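Local coordinates for protein ORF 37 (Human herpesvirus 8 type M, PDB 3FHD) that cuts double- and single-stranded DNA as an endonuclease and exonuclease, processing non-linear or branched viral DNA intermediates to promote production of mature unit-length genomes, at residues M81-N89 with M230-F238; V314-E322 with R341-L349. All coordinates share one frame; numbering follows the deposited sequence.

Interaction 1 is a buried contact and interaction 2 a surface one; their centres lie 36 Å apart and their nearest atoms about 13 Å apart, so neither touches the other. The 81-89/230-238 contact sets the first turns of helix 83-100 against a turn between two short strands, and its polar centre is made of side chains: an arginine and two amides joined by four hydrogen bonds. In 314-322/341-349 two loops pair through their backbones, and the side chains add a leucine packed on flat groups and an arginine bound to sulfate. They hold different elements, and both lie away from the magnesium site.

Interaction 1 (M81-N89 with M230-F238); sequences MPALRMAYN and MQSPQNGIF
At the edge of the Arg85 guanidinium, in plane, sits Gln231 OE1, while Tyr88 CD2 stands 3.9 Å above one face of the Arg85 plane, over its centre. Beyond it the amides of Asn89 and Gln231 approach from opposite directions, their planes only 20° apart. The setting is a helix start against a beta hairpin turn: Pro82, after a cis peptide bond, leads into helix 83-100, and residues 232-237 connect strand 230-231 to its antiparallel partner 238-240.

Gln231 OE1 takes three donors. Arg85 grips it side-on, the guanidinium and amide planes 73° apart: Arg85 NE lies 2.9 Å from Gln231 OE1 and NH2 reaches the same atom. Asn89 ND2 meets Gln231 OE1 in its carbonyl plane, on a lone pair, at 3.0 Å. Gln231 NE2 returns a fairly straight bond to Asn89 OD1 (2.8 Å, 166° at the hydrogen), and Asn89 ND2 also bonds to Arg85 O, one turn back in the helix, which should fix the rotation of both amides. The arginine reaches this place with CG anti to its backbone nitrogen and a bend at chi2. Its NH2 and NH1 also bond to Leu160 O and Asp162 O, and Phe59 adds a cation-pi contact; these would hold the buried charge in position.

Nearer the helix start the packing is on backbone. Gly236, with positive phi, approaches Pro82 to 4.6 Å between CA atoms, and Pro82 CD lies 3.5 Å from Gln234 O. Within the turn, Asn235 OD1 accepts from Ile237 N in an Asx turn, and Asn235 ND2 bonds to Asn503 OD1. A water donates to Gly236 O and accepts a weak bond from Arg85 NH1. Met81, bent at chi2 and chi3, lays CE against Ile237 CG2 at 3.8 Å.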
loop_
_atom_site.group_PDB
_atom_site.type_symbol
_atom_site.label_atom_id
_atom_site.label_comp_id
_atom_site.label_asym_id
_atom_site.label_seq_id
_atom_site.Cartn_x
_atom_site.Cartn_y
_atom_site.Cartn_z
ATOM N N MET A 81 -18.275 -13.844 -3.703
ATOM C CA MET A 81 -16.879 -13.475 -3.458
ATOM C C MET A 81 -16.333 -14.247 -2.243
ATOM O O MET A 81 -17.063 -14.424 -1.247
ATOM C CB MET A 81 -16.740 -11.969 -3.254
ATOM C CG MET A 81 -17.184 -11.134 -4.465
ATOM S SD MET A 81 -16.044 -11.133 -5.894
ATOM C CE MET A 81 -14.820 -9.954 -5.305
ATOM N N PRO A 82 -15.064 -14.696 -2.304
ATOM C CA PRO A 82 -14.058 -14.337 -3.314
ATOM C C PRO A 82 -14.044 -15.165 -4.620
ATOM O O PRO A 82 -13.160 -14.938 -5.451
ATOM C CB PRO A 82 -12.767 -14.557 -2.553
ATOM C CG PRO A 82 -13.081 -15.788 -1.702
ATOM C CD PRO A 82 -14.512 -15.638 -1.303
ATOM N N ALA A 83 -14.976 -16.110 -4.801
ATOM C CA ALA A 83 -14.912 -17.057 -5.918
ATOM C C ALA A 83 -14.858 -16.379 -7.293
ATOM O O ALA A 83 -14.112 -16.802 -8.171
ATOM C CB ALA A 83 -16.085 -18.111 -5.853
ATOM N N LEU A 84 -15.664 -15.341 -7.488
ATOM C CA LEU A 84 -15.685 -14.680 -8.805
ATOM C C LEU A 84 -14.361 -13.895 -9.072
ATOM O O LEU A 84 -13.884 -13.811 -10.210
ATOM C CB LEU A 84 -16.937 -13.792 -8.911
ATOM C CG LEU A 84 -17.205 -13.061 -10.221
ATOM C CD1 LEU A 84 -17.147 -14.021 -11.429
ATOM C CD2 LEU A 84 -18.550 -12.310 -10.144
ATOM N N ARG A 85 -13.770 -13.356 -8.011
ATOM C CA ARG A 85 -12.443 -12.708 -8.091
ATOM C C ARG A 85 -11.340 -13.730 -8.481
ATOM O O ARG A 85 -10.464 -13.400 -9.291
ATOM C CB ARG A 85 -12.108 -12.037 -6.740
ATOM C CG ARG A 85 -10.824 -11.206 -6.753
ATOM C CD ARG A 85 -10.907 -10.020 -7.685
ATOM N NE ARG A 85 -9.573 -9.422 -7.892
ATOM C CZ ARG A 85 -9.344 -8.241 -8.461
ATOM N NH1 ARG A 85 -10.356 -7.473 -8.813
ATOM N NH2 ARG A 85 -8.086 -7.819 -8.617
ATOM N N MET A 86 -11.408 -14.939 -7.902
ATOM C CA MET A 86 -10.499 -16.058 -8.258
ATOM C C MET A 86 -10.662 -16.429 -9.734
ATOM O O MET A 86 -9.670 -16.562 -10.446
ATOM C CB MET A 86 -10.744 -17.296 -7.369
ATOM C CG MET A 86 -10.189 -17.163 -5.946
ATOM S SD MET A 86 -8.420 -16.776 -5.824
ATOM C CE MET A 86 -8.558 -15.533 -4.615
ATOM N N ALA A 87 -11.915 -16.525 -10.197
ATOM C CA ALA A 87 -12.235 -16.783 -11.629
ATOM C C ALA A 87 -11.600 -15.720 -12.541
ATOM O O ALA A 87 -10.953 -16.054 -13.551
ATOM C CB ALA A 87 -13.757 -16.801 -11.836
ATOM N N TYR A 88 -11.807 -14.450 -12.198
ATOM C CA TYR A 88 -11.157 -13.326 -12.901
ATOM C C TYR A 88 -9.633 -13.462 -12.932
ATOM O O TYR A 88 -9.026 -13.294 -14.004
ATOM C CB TYR A 88 -11.523 -11.974 -12.249
ATOM C CG TYR A 88 -10.627 -10.828 -12.715
ATOM C CD1 TYR A 88 -10.689 -10.364 -14.024
ATOM C CD2 TYR A 88 -9.691 -10.252 -11.840
ATOM C CE1 TYR A 88 -9.841 -9.318 -14.481
ATOM C CE2 TYR A 88 -8.823 -9.224 -12.281
ATOM C CZ TYR A 88 -8.935 -8.753 -13.596
ATOM O OH TYR A 88 -8.092 -7.748 -14.023
ATOM N N ASN A 89 -9.015 -13.750 -11.773
ATOM C CA ASN A 89 -7.544 -13.925 -11.721
ATOM C C ASN A 89 -7.093 -14.967 -12.754
ATOM O O ASN A 89 -6.114 -14.777 -13.472
ATOM C CB ASN A 89 -7.051 -14.328 -10.330
ATOM C CG ASN A 89 -6.783 -13.102 -9.414
ATOM O OD1 ASN A 89 -5.644 -12.840 -9.030
ATOM N ND2 ASN A 89 -7.814 -12.349 -9.107
ATOM N N MET A 230 -1.051 -7.536 -3.147
ATOM C CA MET A 230 -1.557 -8.627 -2.335
ATOM C C MET A 230 -3.061 -8.494 -2.180
ATOM O O MET A 230 -3.513 -7.705 -1.345
ATOM C CB MET A 230 -0.915 -8.569 -0.954
ATOM C CG MET A 230 0.557 -8.958 -1.042
ATOM S SD MET A 230 1.616 -8.679 0.382
ATOM C CE MET A 230 0.913 -7.260 1.133
ATOM N N GLN A 231 -3.817 -9.284 -2.948
ATOM C CA GLN A 231 -5.270 -9.329 -2.829
ATOM C C GLN A 231 -5.613 -10.106 -1.519
ATOM O O GLN A 231 -4.835 -10.995 -1.097
ATOM C CB GLN A 231 -5.853 -10.068 -4.039
ATOM C CG GLN A 231 -5.473 -9.449 -5.395
ATOM C CD GLN A 231 -5.786 -10.376 -6.573
ATOM O OE1 GLN A 231 -6.843 -10.257 -7.208
ATOM N NE2 GLN A 231 -4.863 -11.302 -6.869
ATOM N N SER A 232 -6.734 -9.790 -0.878
ATOM C CA SER A 232 -7.270 -10.626 0.200
ATOM C C SER A 232 -7.782 -11.983 -0.314
ATOM O O SER A 232 -8.745 -12.035 -1.075
ATOM C CB SER A 232 -8.413 -9.920 0.970
ATOM O OG SER A 232 -9.142 -10.890 1.752
ATOM N N PRO A 233 -7.168 -13.110 0.129
ATOM C CA PRO A 233 -7.695 -14.411 -0.329
ATOM C C PRO A 233 -9.034 -14.777 0.306
ATOM O O PRO A 233 -9.729 -15.660 -0.198
ATOM C CB PRO A 233 -6.597 -15.405 0.084
ATOM C CG PRO A 233 -5.898 -14.715 1.269
ATOM C CD PRO A 233 -5.964 -13.246 0.963
ATOM N N GLN A 234 -9.397 -14.125 1.406
ATOM C CA GLN A 234 -10.610 -14.503 2.113
ATOM C C GLN A 234 -11.851 -13.807 1.560
ATOM O O GLN A 234 -12.921 -14.379 1.596
ATOM C CB GLN A 234 -10.474 -14.252 3.609
ATOM C CG GLN A 234 -9.430 -15.151 4.311
ATOM C CD GLN A 234 -9.805 -16.629 4.249
ATOM O OE1 GLN A 234 -9.967 -17.211 3.166
ATOM N NE2 GLN A 234 -9.948 -17.241 5.408
ATOM N N ASN A 235 -11.680 -12.612 0.982
ATOM C CA ASN A 235 -12.844 -11.878 0.413
ATOM C C ASN A 235 -12.731 -11.416 -1.045
ATOM O O ASN A 235 -13.749 -11.247 -1.732
ATOM C CB ASN A 235 -13.243 -10.711 1.335
ATOM C CG ASN A 235 -12.090 -9.770 1.626
ATOM O OD1 ASN A 235 -11.554 -9.130 0.723
ATOM N ND2 ASN A 235 -11.702 -9.686 2.900
ATOM N N GLY A 236 -11.510 -11.204 -1.519
ATOM C CA GLY A 236 -11.292 -10.695 -2.870
ATOM C C GLY A 236 -11.763 -9.257 -3.146
ATOM O O GLY A 236 -11.801 -8.851 -4.298
ATOM N N ILE A 237 -12.082 -8.480 -2.102
ATOM C CA ILE A 237 -12.522 -7.069 -2.278
ATOM C C ILE A 237 -11.500 -6.047 -1.789
ATOM O O ILE A 237 -11.529 -4.879 -2.192
ATOM C CB ILE A 237 -13.928 -6.801 -1.670
ATOM C CG1 ILE A 237 -13.875 -6.708 -0.135
ATOM C CG2 ILE A 237 -14.897 -7.876 -2.070
ATOM C CD1 ILE A 237 -15.172 -6.139 0.473
ATOM N N PHE A 238 -10.579 -6.502 -0.938
ATOM C CA PHE A 238 -9.500 -5.650 -0.429
ATOM C C PHE A 238 -8.127 -6.125 -0.953
ATOM O O PHE A 238 -7.937 -7.292 -1.293
ATOM C CB PHE A 238 -9.411 -5.642 1.092
ATOM C CG PHE A 238 -10.630 -5.139 1.802
ATOM C CD1 PHE A 238 -10.985 -3.791 1.715
ATOM C CD2 PHE A 238 -11.399 -6.013 2.633
ATOM C CE1 PHE A 238 -12.115 -3.296 2.414
ATOM C CE2 PHE A 238 -12.532 -5.518 3.344
ATOM C CZ PHE A 238 -12.888 -4.170 3.206
HETATM O O HOH W 1 -12.624 -7.324 -6.594
#

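Interaction 2 (V314-E322 with R341-L349); sequences VGLGKLPSE and RKLTPLHNL. With SO4 (sulfate ion), chain D.
With chi1 at -174°, Leu319 swings CG away from its backbone N and sends its two methyls onto two flat groups, the guanidinium of Arg341 and the ring of His347. Arg341, bent at chi3 (86°), runs alongside Leu319 and turns one guanidinium face to it, so that Leu319 CD2 stands 3.5 Å from Arg341 CZ, over the centre of the plane. The other methyl, Leu319 CD1, makes a CH-pi contact over the imidazole face, 4.0 Å from the centroid of the His347 ring, and also meets Leu343 CD2 at 3.7 Å.

The backbones form a single beta bridge, Lys318 with Lys342, joining the loop between strands 311-313 and 326-328 of the mixed sheet to the segment that leads into helix 348-355. It is closed by Leu319 N to Arg341 O (2.9 Å) and by the longer Leu343 N to Gly317 O, whose acceptor belongs to the type II turn from Gly315 to Lys318. His347, at the N-cap position of that helix, accepts at ND1 from Thr344 N (3.0 Å), in the ring plane; this bond should help hold the ring that Leu319 covers. Lys318 and Lys342 lie side by side, pointing the same way, their NZ atoms 5.1 Å apart. A sulfate, probably from the crystallisation liquor, is held by both terminal nitrogens of Arg341: NH1 to O3 at 2.8 Å and NH2 to O1 at 2.7 Å.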
loop_
_atom_site.group_PDB
_atom_site.type_symbol
_atom_site.label_atom_id
_atom_site.label_comp_id
_atom_site.label_asym_id
_atom_site.label_seq_id
_atom_site.Cartn_x
_atom_site.Cartn_y
_atom_site.Cartn_z
ATOM N N VAL A 314 -3.009 19.157 19.117
ATOM C CA VAL A 314 -4.392 18.807 19.432
ATOM C C VAL A 314 -4.534 18.751 20.954
ATOM O O VAL A 314 -3.858 17.961 21.617
ATOM C CB VAL A 314 -4.838 17.427 18.809
ATOM C CG1 VAL A 314 -6.336 17.206 19.018
ATOM C CG2 VAL A 314 -4.486 17.324 17.334
ATOM N N GLY A 315 -5.408 19.597 21.502
ATOM C CA GLY A 315 -5.617 19.643 22.936
ATOM C C GLY A 315 -6.523 18.540 23.447
ATOM O O GLY A 315 -7.167 17.844 22.661
ATOM N N LEU A 316 -6.586 18.395 24.772
ATOM C CA LEU A 316 -7.363 17.324 25.402
ATOM C C LEU A 316 -8.832 17.375 24.960
ATOM O O LEU A 316 -9.421 18.460 24.853
ATOM C CB LEU A 316 -7.233 17.398 26.926
ATOM C CG LEU A 316 -7.736 16.228 27.775
ATOM C CD1 LEU A 316 -6.890 14.978 27.573
ATOM C CD2 LEU A 316 -7.763 16.629 29.245
ATOM N N GLY A 317 -9.384 16.203 24.641
ATOM C CA GLY A 317 -10.763 16.078 24.172
ATOM C C GLY A 317 -11.122 16.842 22.905
ATOM O O GLY A 317 -12.304 17.078 22.638
ATOM N N LYS A 318 -10.113 17.236 22.122
ATOM C CA LYS A 318 -10.365 17.948 20.876
ATOM C C LYS A 318 -10.167 17.004 19.685
ATOM O O LYS A 318 -9.410 16.035 19.760
ATOM C CB LYS A 318 -9.486 19.205 20.744
ATOM C CG LYS A 318 -9.623 20.239 21.876
ATOM C CD LYS A 318 -10.995 20.942 21.904
ATOM C CE LYS A 318 -11.318 21.520 23.297
ATOM N NZ LYS A 318 -12.098 20.572 24.180
ATOM N N LEU A 319 -10.861 17.312 18.592
ATOM C CA LEU A 319 -10.872 16.491 17.387
ATOM C C LEU A 319 -9.743 16.947 16.462
ATOM O O LEU A 319 -9.716 18.116 16.075
ATOM C CB LEU A 319 -12.232 16.660 16.697
ATOM C CG LEU A 319 -12.676 15.855 15.476
ATOM C CD1 LEU A 319 -12.777 14.358 15.779
ATOM C CD2 LEU A 319 -14.033 16.378 15.050
ATOM N N PRO A 320 -8.810 16.032 16.097
ATOM C CA PRO A 320 -7.754 16.448 15.151
ATOM C C PRO A 320 -8.354 16.778 13.774
ATOM O O PRO A 320 -9.375 16.211 13.398
ATOM C CB PRO A 320 -6.842 15.217 15.072
ATOM C CG PRO A 320 -7.227 14.328 16.235
ATOM C CD PRO A 320 -8.681 14.608 16.473
ATOM N N SER A 321 -7.755 17.703 13.033
ATOM C CA SER A 321 -8.217 17.924 11.680
ATOM C C SER A 321 -7.652 16.815 10.790
ATOM O O SER A 321 -6.900 15.953 11.260
ATOM C CB SER A 321 -7.831 19.311 11.159
ATOM O OG SER A 321 -6.445 19.406 10.896
ATOM N N GLU A 322 -8.030 16.823 9.517
ATOM C CA GLU A 322 -7.542 15.822 8.568
ATOM C C GLU A 322 -6.341 16.354 7.790
ATOM O O GLU A 322 -5.809 15.655 6.923
ATOM C CB GLU A 322 -8.662 15.416 7.606
ATOM C CG GLU A 322 -9.709 14.489 8.185
ATOM C CD GLU A 322 -10.926 14.321 7.269
ATOM O OE1 GLU A 322 -11.207 15.232 6.450
ATOM O OE2 GLU A 322 -11.617 13.282 7.367
ATOM N N ARG A 341 -13.243 22.031 17.102
ATOM C CA ARG A 341 -14.196 20.923 17.276
ATOM C C ARG A 341 -13.804 19.978 18.417
ATOM O O ARG A 341 -12.658 19.541 18.502
ATOM C CB ARG A 341 -14.345 20.127 15.969
ATOM C CG ARG A 341 -15.362 20.703 14.979
ATOM C CD ARG A 341 -15.471 19.844 13.705
ATOM N NE ARG A 341 -16.426 18.732 13.837
ATOM C CZ ARG A 341 -16.537 17.719 12.971
ATOM N NH1 ARG A 341 -17.433 16.753 13.177
ATOM N NH2 ARG A 341 -15.746 17.656 11.901
ATOM N N LYS A 342 -14.766 19.666 19.283
ATOM C CA LYS A 342 -14.569 18.679 20.351
ATOM C C LYS A 342 -14.925 17.283 19.852
ATOM O O LYS A 342 -15.694 17.142 18.898
ATOM C CB LYS A 342 -15.424 19.021 21.580
ATOM C CG LYS A 342 -14.933 20.236 22.349
ATOM C CD LYS A 342 -15.953 20.749 23.364
ATOM C CE LYS A 342 -15.545 22.122 23.891
ATOM N NZ LYS A 342 -16.642 22.787 24.633
ATOM N N LEU A 343 -14.340 16.260 20.478
ATOM C CA LEU A 343 -14.826 14.882 20.335
ATOM C C LEU A 343 -16.196 14.768 21.006
ATOM O O LEU A 343 -16.397 15.274 22.124
ATOM C CB LEU A 343 -13.865 13.895 21.000
ATOM C CG LEU A 343 -12.430 13.785 20.479
ATOM C CD1 LEU A 343 -11.523 13.156 21.526
ATOM C CD2 LEU A 343 -12.400 12.979 19.200
ATOM N N THR A 344 -17.144 14.131 20.323
ATOM C CA THR A 344 -18.490 13.929 20.877
ATOM C C THR A 344 -18.570 12.469 21.352
ATOM O O THR A 344 -17.622 11.711 21.155
ATOM C CB THR A 344 -19.594 14.235 19.828
ATOM O OG1 THR A 344 -19.617 13.195 18.842
ATOM C CG2 THR A 344 -19.352 15.593 19.134
ATOM N N PRO A 345 -19.670 12.082 22.021
ATOM C CA PRO A 345 -19.848 10.663 22.337
ATOM C C PRO A 345 -19.808 9.738 21.120
ATOM O O PRO A 345 -19.522 8.562 21.271
ATOM C CB PRO A 345 -21.243 10.610 22.963
ATOM C CG PRO A 345 -21.442 11.957 23.545
ATOM C CD PRO A 345 -20.733 12.916 22.614
ATOM N N LEU A 346 -20.084 10.266 19.930
ATOM C CA LEU A 346 -20.069 9.442 18.708
ATOM C C LEU A 346 -18.695 9.272 18.073
ATOM O O LEU A 346 -18.524 8.508 17.120
ATOM C CB LEU A 346 -21.055 9.993 17.685
ATOM C CG LEU A 346 -22.481 9.710 18.125
ATOM C CD1 LEU A 346 -23.354 10.803 17.598
ATOM C CD2 LEU A 346 -22.934 8.342 17.685
ATOM N N HIS A 347 -17.712 9.985 18.590
ATOM C CA HIS A 347 -16.352 9.788 18.153
ATOM C C HIS A 347 -15.624 8.758 19.022
ATOM O O HIS A 347 -14.416 8.904 19.242
ATOM C CB HIS A 347 -15.592 11.117 18.183
ATOM C CG HIS A 347 -16.065 12.124 17.169
ATOM N ND1 HIS A 347 -16.716 13.287 17.526
ATOM C CD2 HIS A 347 -15.971 12.147 15.818
ATOM C CE1 HIS A 347 -16.995 13.989 16.440
ATOM N NE2 HIS A 347 -16.545 13.321 15.391
ATOM N N ASN A 348 -16.335 7.726 19.494
ATOM C CA ASN A 348 -15.731 6.716 20.383
ATOM C C ASN A 348 -14.603 5.879 19.733
ATOM O O ASN A 348 -13.596 5.575 20.385
ATOM C CB ASN A 348 -16.788 5.855 21.139
ATOM C CG ASN A 348 -17.728 5.060 20.205
ATOM O OD1 ASN A 348 -17.917 5.412 19.035
ATOM N ND2 ASN A 348 -18.343 3.981 20.747
ATOM N N LEU A 349 -14.751 5.552 18.453
ATOM C CA LEU A 349 -13.676 4.872 17.713
ATOM C C LEU A 349 -12.416 5.749 17.658
ATOM O O LEU A 349 -11.325 5.272 17.922
ATOM C CB LEU A 349 -14.136 4.486 16.305
ATOM C CG LEU A 349 -13.196 3.605 15.468
ATOM C CD1 LEU A 349 -14.008 2.633 14.641
ATOM C CD2 LEU A 349 -12.269 4.444 14.591
HETATM S S SO4 D . -17.025 15.197 9.676
HETATM O O1 SO4 D . -16.553 16.575 9.542
HETATM O O2 SO4 D . -15.883 14.293 9.540
HETATM O O3 SO4 D . -17.649 15.010 10.994
HETATM O O4 SO4 D . -18.020 14.917 8.643
#